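Local coordinates for ribose ABC transporter, substrate binding protein (Conexibacter woesei, PDB 4KQ9) that probably binds a sugar such as ribose outside the cell membrane and hands it to an ABC transporter for uptake, at residues A[2-10]-A[257-265]; A[172-182]-A[198-209]. The protein carries 1 engineered substitution. All blocks are in the same frame, centred on the assembly; numbering follows the deposited sequence.

Contact 1. Residues A[2-10]-A[257-265]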
loop_
_atom_site.group_PDB
_atom_site.type_symbol
_atom_site.label_atom_id
_atom_site.label_comp_id
_atom_site.label_asym_id
_atom_site.label_seq_id
_atom_site.Cartn_x
_atom_site.Cartn_y
_atom_site.Cartn_z
ATOM N N GLY A 2 -12.567 4.215 -33.678
ATOM C CA GLY A 2 -13.745 5.075 -33.559
ATOM C C GLY A 2 -14.464 5.015 -32.219
ATOM O O GLY A 2 -15.390 5.826 -31.977
ATOM N N GLY A 3 -14.062 4.088 -31.327
ATOM C CA GLY A 3 -14.658 4.050 -29.970
ATOM C C GLY A 3 -14.238 5.212 -29.050
ATOM O O GLY A 3 -13.258 5.893 -29.329
ATOM N N SER A 4 -14.975 5.452 -27.961
ATOM C CA SER A 4 -14.617 6.543 -27.044
ATOM C C SER A 4 -15.092 6.264 -25.630
ATOM O O SER A 4 -16.160 5.663 -25.421
ATOM C CB SER A 4 -15.269 7.846 -27.530
ATOM O OG SER A 4 -15.189 8.858 -26.549
ATOM N N ALA A 5 -14.300 6.710 -24.655
ATOM C CA ALA A 5 -14.654 6.600 -23.262
ATOM C C ALA A 5 -15.474 7.838 -22.784
ATOM O O ALA A 5 -16.127 7.767 -21.745
ATOM C CB ALA A 5 -13.376 6.430 -22.439
ATOM N N ALA A 6 -15.447 8.945 -23.565
ATOM C CA ALA A 6 -16.163 10.225 -23.223
ATOM C C ALA A 6 -17.601 9.969 -22.865
ATOM O O ALA A 6 -18.276 9.315 -23.612
ATOM C CB ALA A 6 -16.115 11.200 -24.388
ATOM N N GLY A 7 -18.067 10.433 -21.712
ATOM C CA GLY A 7 -19.458 10.205 -21.288
ATOM C C GLY A 7 -19.749 8.954 -20.491
ATOM O O GLY A 7 -20.674 8.931 -19.649
ATOM N N LYS A 8 -18.935 7.910 -20.681
ATOM C CA LYS A 8 -19.122 6.659 -19.930
ATOM C C LYS A 8 -19.179 6.928 -18.439
ATOM O O LYS A 8 -18.407 7.758 -17.932
ATOM C CB LYS A 8 -17.959 5.681 -20.197
ATOM C CG LYS A 8 -17.749 5.296 -21.630
ATOM C CD LYS A 8 -18.827 4.372 -22.134
ATOM C CE LYS A 8 -18.594 4.166 -23.623
ATOM N NZ LYS A 8 -19.772 3.458 -24.154
ATOM N N LYS A 9 -20.108 6.245 -17.757
ATOM C CA LYS A 9 -20.352 6.385 -16.351
ATOM C C LYS A 9 -19.501 5.332 -15.616
ATOM O O LYS A 9 -19.616 4.122 -15.841
ATOM C CB LYS A 9 -21.819 6.138 -16.018
ATOM N N VAL A 10 -18.619 5.806 -14.753
ATOM C CA VAL A 10 -17.812 4.936 -13.930
ATOM C C VAL A 10 -17.906 5.392 -12.512
ATOM O O VAL A 10 -17.877 6.603 -12.249
ATOM C CB VAL A 10 -16.368 5.036 -14.373
ATOM C CG1 VAL A 10 -15.430 4.316 -13.378
ATOM C CG2 VAL A 10 -16.243 4.504 -15.784
ATOM N N VAL A 257 -6.784 2.602 -17.287
ATOM C CA VAL A 257 -7.126 1.243 -17.619
ATOM C C VAL A 257 -8.610 1.108 -17.997
ATOM O O VAL A 257 -8.953 0.607 -19.010
ATOM C CB VAL A 257 -6.723 0.296 -16.491
ATOM C CG1 VAL A 257 -7.187 -1.087 -16.795
ATOM C CG2 VAL A 257 -5.220 0.317 -16.353
HETATM N N MSE A 258 -9.467 1.583 -17.152
HETATM C CA MSE A 258 -10.870 1.537 -17.438
HETATM C C MSE A 258 -11.217 2.319 -18.665
HETATM O O MSE A 258 -11.945 1.798 -19.518
HETATM C CB MSE A 258 -11.681 2.064 -16.265
HETATM C CG MSE A 258 -13.185 2.066 -16.500
HETATM SE SE MSE A 258 -13.848 0.194 -16.508
HETATM C CE MSE A 258 -13.833 -0.113 -14.610
ATOM N N ALA A 259 -10.734 3.547 -18.815
ATOM C CA ALA A 259 -11.102 4.319 -20.027
ATOM C C ALA A 259 -10.569 3.689 -21.336
ATOM O O ALA A 259 -11.296 3.640 -22.348
ATOM C CB ALA A 259 -10.704 5.768 -19.906
ATOM N N ASP A 260 -9.376 3.102 -21.314
ATOM C CA ASP A 260 -8.873 2.453 -22.497
ATOM C C ASP A 260 -9.737 1.227 -22.832
ATOM O O ASP A 260 -9.988 0.953 -24.023
ATOM C CB ASP A 260 -7.419 1.982 -22.382
ATOM C CG ASP A 260 -6.393 3.119 -22.387
ATOM O OD1 ASP A 260 -6.707 4.270 -22.768
ATOM O OD2 ASP A 260 -5.226 2.844 -22.000
ATOM N N TYR A 261 -10.112 0.442 -21.826
ATOM C CA TYR A 261 -11.000 -0.696 -22.073
ATOM C C TYR A 261 -12.374 -0.245 -22.641
ATOM O O TYR A 261 -12.882 -0.858 -23.623
ATOM C CB TYR A 261 -11.228 -1.495 -20.826
ATOM C CG TYR A 261 -12.184 -2.634 -20.960
ATOM C CD1 TYR A 261 -11.834 -3.720 -21.691
ATOM C CD2 TYR A 261 -13.435 -2.651 -20.298
ATOM C CE1 TYR A 261 -12.672 -4.788 -21.839
ATOM C CE2 TYR A 261 -14.312 -3.724 -20.462
ATOM C CZ TYR A 261 -13.889 -4.800 -21.232
ATOM O OH TYR A 261 -14.621 -5.958 -21.395
ATOM N N LEU A 262 -12.978 0.772 -22.044
ATOM C CA LEU A 262 -14.274 1.279 -22.565
ATOM C C LEU A 262 -14.154 1.839 -23.999
ATOM O O LEU A 262 -15.093 1.756 -24.786
ATOM C CB LEU A 262 -14.877 2.282 -21.648
ATOM C CG LEU A 262 -15.303 1.797 -20.266
ATOM C CD1 LEU A 262 -15.797 3.004 -19.468
ATOM C CD2 LEU A 262 -16.337 0.687 -20.251
ATOM N N GLU A 263 -12.975 2.296 -24.374
ATOM C CA GLU A 263 -12.757 2.878 -25.677
ATOM C C GLU A 263 -12.472 1.839 -26.777
ATOM O O GLU A 263 -12.905 2.009 -27.907
ATOM C CB GLU A 263 -11.587 3.833 -25.516
ATOM C CG GLU A 263 -11.063 4.463 -26.762
ATOM C CD GLU A 263 -10.002 5.506 -26.426
ATOM O OE1 GLU A 263 -10.253 6.409 -25.559
ATOM O OE2 GLU A 263 -8.919 5.392 -27.017
ATOM N N THR A 264 -11.763 0.759 -26.434
ATOM C CA THR A 264 -11.225 -0.161 -27.412
ATOM C C THR A 264 -11.788 -1.591 -27.304
ATOM O O THR A 264 -11.587 -2.392 -28.214
ATOM C CB THR A 264 -9.711 -0.264 -27.279
ATOM O OG1 THR A 264 -9.383 -0.995 -26.089
ATOM C CG2 THR A 264 -9.036 1.152 -27.227
ATOM N N GLY A 265 -12.412 -1.909 -26.173
ATOM C CA GLY A 265 -12.764 -3.237 -25.838
ATOM C C GLY A 265 -11.631 -4.225 -25.694
ATOM O O GLY A 265 -11.913 -5.430 -25.555
HETATM O O HOH W 1 -12.410 1.880 -30.879
HETATM O O HOH W 2 -16.568 2.622 -26.950
#

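Contact 2. Residues A[172-182]-A[198-209]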
loop_
_atom_site.group_PDB
_atom_site.type_symbol
_atom_site.label_atom_id
_atom_site.label_comp_id
_atom_site.label_asym_id
_atom_site.label_seq_id
_atom_site.Cartn_x
_atom_site.Cartn_y
_atom_site.Cartn_z
ATOM N N ILE A 172 -1.070 -2.453 12.686
ATOM C CA ILE A 172 0.013 -1.494 12.481
ATOM C C ILE A 172 -0.340 -0.156 13.118
ATOM O O ILE A 172 -0.922 0.675 12.433
ATOM C CB ILE A 172 0.369 -1.351 10.966
ATOM C CG1 ILE A 172 0.683 -2.724 10.399
ATOM C CG2 ILE A 172 1.504 -0.299 10.828
ATOM C CD1 ILE A 172 0.841 -2.807 8.905
ATOM N N THR A 173 0.125 0.076 14.350
ATOM C CA THR A 173 -0.071 1.290 15.135
ATOM C C THR A 173 1.179 1.656 15.900
ATOM O O THR A 173 1.954 0.764 16.252
ATOM C CB THR A 173 -1.213 1.127 16.195
ATOM O OG1 THR A 173 -0.802 0.266 17.297
ATOM C CG2 THR A 173 -2.471 0.613 15.515
ATOM N N PRO A 174 1.355 2.949 16.248
ATOM C CA PRO A 174 2.508 3.363 17.041
ATOM C C PRO A 174 2.613 2.638 18.361
ATOM O O PRO A 174 3.723 2.316 18.835
ATOM C CB PRO A 174 2.287 4.854 17.273
ATOM C CG PRO A 174 1.336 5.263 16.232
ATOM C CD PRO A 174 0.465 4.085 15.958
ATOM N N ASP A 175 1.464 2.382 18.985
ATOM C CA ASP A 175 1.530 1.677 20.270
ATOM C C ASP A 175 1.985 0.254 20.188
ATOM O O ASP A 175 2.705 -0.196 21.066
ATOM C CB ASP A 175 0.212 1.764 21.035
ATOM C CG ASP A 175 0.381 2.628 22.253
ATOM O OD1 ASP A 175 0.456 3.878 22.087
ATOM O OD2 ASP A 175 0.578 2.034 23.348
ATOM N N GLU A 176 1.504 -0.431 19.175
ATOM C CA GLU A 176 1.846 -1.789 18.869
ATOM C C GLU A 176 3.343 -1.855 18.519
ATOM O O GLU A 176 4.085 -2.756 19.010
ATOM C CB GLU A 176 0.994 -2.312 17.706
ATOM C CG GLU A 176 -0.439 -2.722 18.125
ATOM C CD GLU A 176 -0.406 -3.896 19.106
ATOM O OE1 GLU A 176 -0.133 -5.070 18.701
ATOM O OE2 GLU A 176 -0.630 -3.623 20.302
ATOM N N GLY A 177 3.790 -0.894 17.697
ATOM C CA GLY A 177 5.249 -0.773 17.368
ATOM C C GLY A 177 6.191 -0.553 18.544
ATOM O O GLY A 177 7.323 -1.106 18.658
ATOM N N LEU A 178 5.746 0.308 19.436
ATOM C CA LEU A 178 6.490 0.675 20.561
ATOM C C LEU A 178 6.619 -0.529 21.538
ATOM O O LEU A 178 7.707 -0.846 21.961
ATOM C CB LEU A 178 5.793 1.855 21.222
ATOM C CG LEU A 178 6.227 2.302 22.586
ATOM C CD1 LEU A 178 7.577 2.986 22.560
ATOM C CD2 LEU A 178 5.168 3.287 23.091
ATOM N N THR A 179 5.542 -1.214 21.798
ATOM C CA THR A 179 5.590 -2.400 22.689
ATOM C C THR A 179 6.404 -3.533 22.182
ATOM O O THR A 179 7.256 -4.069 22.869
ATOM C CB THR A 179 4.163 -2.863 22.960
ATOM O OG1 THR A 179 3.629 -1.855 23.806
ATOM C CG2 THR A 179 4.131 -4.220 23.732
ATOM N N ALA A 180 6.216 -3.828 20.921
ATOM C CA ALA A 180 6.968 -4.891 20.340
ATOM C C ALA A 180 8.462 -4.596 20.309
ATOM O O ALA A 180 9.323 -5.485 20.574
ATOM C CB ALA A 180 6.397 -5.138 18.954
ATOM N N THR A 181 8.805 -3.353 19.969
ATOM C CA THR A 181 10.214 -2.948 19.904
ATOM C C THR A 181 10.859 -2.924 21.278
ATOM O O THR A 181 12.008 -3.375 21.431
ATOM C CB THR A 181 10.381 -1.600 19.179
ATOM O OG1 THR A 181 9.755 -1.665 17.877
ATOM C CG2 THR A 181 11.840 -1.124 19.096
ATOM N N GLN A 182 10.144 -2.411 22.286
ATOM C CA GLN A 182 10.768 -2.400 23.595
ATOM C C GLN A 182 11.051 -3.827 24.091
ATOM O O GLN A 182 12.120 -4.064 24.569
ATOM C CB GLN A 182 10.033 -1.520 24.613
ATOM C CG GLN A 182 8.563 -1.691 24.733
ATOM C CD GLN A 182 7.947 -0.845 25.878
ATOM O OE1 GLN A 182 8.257 0.346 26.103
ATOM N NE2 GLN A 182 7.090 -1.484 26.615
ATOM N N GLY A 198 4.662 -1.425 8.419
ATOM C CA GLY A 198 4.194 -0.077 8.074
ATOM C C GLY A 198 4.757 1.004 8.912
ATOM O O GLY A 198 5.328 0.743 10.030
ATOM N N ASP A 199 4.673 2.243 8.387
ATOM C CA ASP A 199 5.241 3.443 9.085
ATOM C C ASP A 199 4.752 3.703 10.472
ATOM O O ASP A 199 5.532 4.077 11.287
ATOM C CB ASP A 199 4.992 4.780 8.303
ATOM C CG ASP A 199 5.816 4.897 7.017
ATOM O OD1 ASP A 199 6.918 4.274 6.936
ATOM O OD2 ASP A 199 5.415 5.683 6.092
ATOM N N ASP A 200 3.464 3.518 10.746
ATOM C CA ASP A 200 3.015 3.896 12.067
ATOM C C ASP A 200 3.664 2.960 13.130
ATOM O O ASP A 200 3.965 3.359 14.228
ATOM C CB ASP A 200 1.523 3.815 12.124
ATOM C CG ASP A 200 0.842 5.050 11.509
ATOM O OD1 ASP A 200 1.492 6.137 11.429
ATOM O OD2 ASP A 200 -0.328 4.856 11.112
ATOM N N GLY A 201 3.894 1.737 12.721
ATOM C CA GLY A 201 4.584 0.721 13.552
ATOM C C GLY A 201 5.954 1.266 13.869
ATOM O O GLY A 201 6.386 1.332 15.005
ATOM N N ALA A 202 6.634 1.707 12.837
ATOM C CA ALA A 202 7.993 2.211 12.968
ATOM C C ALA A 202 8.090 3.479 13.807
ATOM O O ALA A 202 9.049 3.685 14.501
ATOM C CB ALA A 202 8.531 2.463 11.549
ATOM N N LEU A 203 7.081 4.324 13.707
ATOM C CA LEU A 203 7.073 5.564 14.447
ATOM C C LEU A 203 7.017 5.272 15.959
ATOM O O LEU A 203 7.625 5.949 16.763
ATOM C CB LEU A 203 5.906 6.460 13.971
ATOM C CG LEU A 203 6.142 7.066 12.560
ATOM C CD1 LEU A 203 4.964 7.827 11.943
ATOM C CD2 LEU A 203 7.326 7.956 12.544
ATOM N N GLY A 204 6.294 4.226 16.311
ATOM C CA GLY A 204 6.324 3.687 17.672
ATOM C C GLY A 204 7.639 3.050 18.059
ATOM O O GLY A 204 8.181 3.299 19.153
ATOM N N GLY A 205 8.220 2.280 17.142
ATOM C CA GLY A 205 9.558 1.768 17.386
ATOM C C GLY A 205 10.636 2.766 17.680
ATOM O O GLY A 205 11.491 2.547 18.515
ATOM N N ILE A 206 10.614 3.892 16.957
ATOM C CA ILE A 206 11.570 4.951 17.149
ATOM C C ILE A 206 11.510 5.502 18.565
ATOM O O ILE A 206 12.529 5.806 19.115
ATOM C CB ILE A 206 11.230 6.017 16.061
ATOM C CG1 ILE A 206 11.591 5.455 14.688
ATOM C CG2 ILE A 206 11.816 7.383 16.268
ATOM C CD1 ILE A 206 12.910 4.913 14.568
ATOM N N ARG A 207 10.325 5.575 19.129
ATOM C CA ARG A 207 10.150 6.092 20.526
ATOM C C ARG A 207 10.708 5.105 21.523
ATOM O O ARG A 207 11.334 5.503 22.474
ATOM C CB ARG A 207 8.694 6.337 20.816
ATOM C CG ARG A 207 8.039 7.303 19.837
ATOM C CD ARG A 207 6.948 8.129 20.478
ATOM N NE ARG A 207 5.858 7.338 21.061
ATOM C CZ ARG A 207 4.685 7.056 20.476
ATOM N NH1 ARG A 207 4.397 7.465 19.236
ATOM N NH2 ARG A 207 3.786 6.339 21.146
ATOM N N ALA A 208 10.548 3.820 21.253
ATOM C CA ALA A 208 11.137 2.759 22.068
ATOM C C ALA A 208 12.615 2.779 22.058
ATOM O O ALA A 208 13.257 2.614 23.100
ATOM C CB ALA A 208 10.656 1.396 21.602
ATOM N N ILE A 209 13.203 3.001 20.890
ATOM C CA ILE A 209 14.648 3.078 20.799
ATOM C C ILE A 209 15.233 4.275 21.596
ATOM O O ILE A 209 16.273 4.170 22.279
ATOM C CB ILE A 209 15.070 3.106 19.303
ATOM C CG1 ILE A 209 14.832 1.715 18.667
ATOM C CG2 ILE A 209 16.514 3.465 19.168
ATOM C CD1 ILE A 209 14.757 1.709 17.140
HETATM O O HOH W 3 -1.925 3.406 12.869
HETATM O O HOH W 4 -0.923 2.053 10.050
#

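Contact 1. Residues A[2-10]-A[257-265]
Ala5 sets its methyl against the last turns of helix 247-264, where Ala5 CB lies 3.7 Å from Ala259 CB and only slightly closer to the Ala259 carbonyl oxygen. Two alanines suit an approach this close between loop and helix. Beside them, the aliphatic root of Lys8 covers Leu262: Lys8 CB sits 3.5 Å from Leu262 CD1, and the two side chains run past one another in opposite directions. With its CG anti to the carbonyl carbon (chi1 -58°), the lysine lays CG on the leucine methyl as well. At the start of strand 9-15, Val10 uses its CG2 branch, 4.0 Å from Leu262 CD1 and equally near CG of Met258, a selenomethionine.

Near the chain start the backbone does the touching. Gly3 CA comes 3.4 Å from Glu263 O in a CA-H...O contact, and any side chain at Gly3 would run into that oxygen. Water 1 joins the same carbonyl to the amide of Gly3, accepting from Gly3 N at 2.8 Å and donating to Glu263 O. Water 2 donates to Leu262 O at 2.8 Å and takes a weak bond from Ser4 N.

Further out, Ser4 OG accepts from Ala6 N at 3.0 Å, an ST turn, and Ala5 to Lys8 form a type II turn whose third residue, Gly7, adopts the positive phi that glycine tolerates well. These turns probably help to set how Ala5 and Lys8 meet the helix. Arg36 forms salt bridges with both Asp260 and Glu263, while Ile68 and Ile92 of the sheet lie against Met258. The chemistry is therefore divided: methyl and methylene packing carries the middle, while waters take up the loop amides and satisfy carbonyls at the helix's C-terminal end.

Contact 2. Residues A[172-182]-A[198-209]
Neighbouring helices of an alpha/beta sandwich, 174-187 and 199-211, pack here almost backbone to backbone through glycines. Gly177 faces Gly201, Gly204 and Gly205, and the short helix axes approach to 6.3 Å, crossing at -46°. At Gly177 and Gly204 a CB would strike a carbonyl oxygen of the facing helix, so hydrogen is the substituent that fits. CA-H...O contacts take advantage of this: Gly204 CA lies 3.2 Å from Pro174 O, Gly177 CA lies 3.4 Å from Gly201 O, and Pro174 CA lies 3.2 Å from Asp200 O.

Side chains close the ends. Leu178 CG stands opposite the backbone N (chi1 169°), carrying CD1 to 3.6 Å from Ala208 CB, while CD2 meets the Arg207 guanidinium obliquely. Where the helices begin, Ile172 CG2 covers Gly201 N, and two waters lie between Ile172 O and Asp200 OD2. Thr173 OG1 caps its helix by accepting from Glu176 N.

Thr181 faces both ways: its OG1 donates to Gly177 O at 2.6 Å, tilted 22° from the carbonyl plane, and also bonds Tyr196 OH, while CG2 rests 3.7 Å from Ala208 CB. A valine in its place would probably leave the Tyr196 hydroxyl without this mate and set a methyl tightly against Gly205.

Gly201 and Gly205 form a GxxxG pattern, and the parallel crossing with its CA-H...O contacts resembles the glycine-based helix pairs of that motif, here between successive helices of the beta-alpha-beta units of a Rossmann-like lobe.

Overall arrangement
The two contacts occupy different lobes, with centres about 45 Å apart, nearest atoms about 25 Å apart, and the centre of the chain between them. Contact 1 belongs to the lobe built on the six-stranded parallel sheet: it joins the chain's beginning and strand 9-15 to helix 247-264, which returns late in the chain. Contact 2 lies in the lobe of the four-stranded parallel sheet and is local, linking successive helices round strand 193-196. In sequence it is nested inside the loop that contact 1 closes. This interleaving is characteristic of periplasmic binding proteins, whose two lobes, joined by crossing segments, probably close around a sugar.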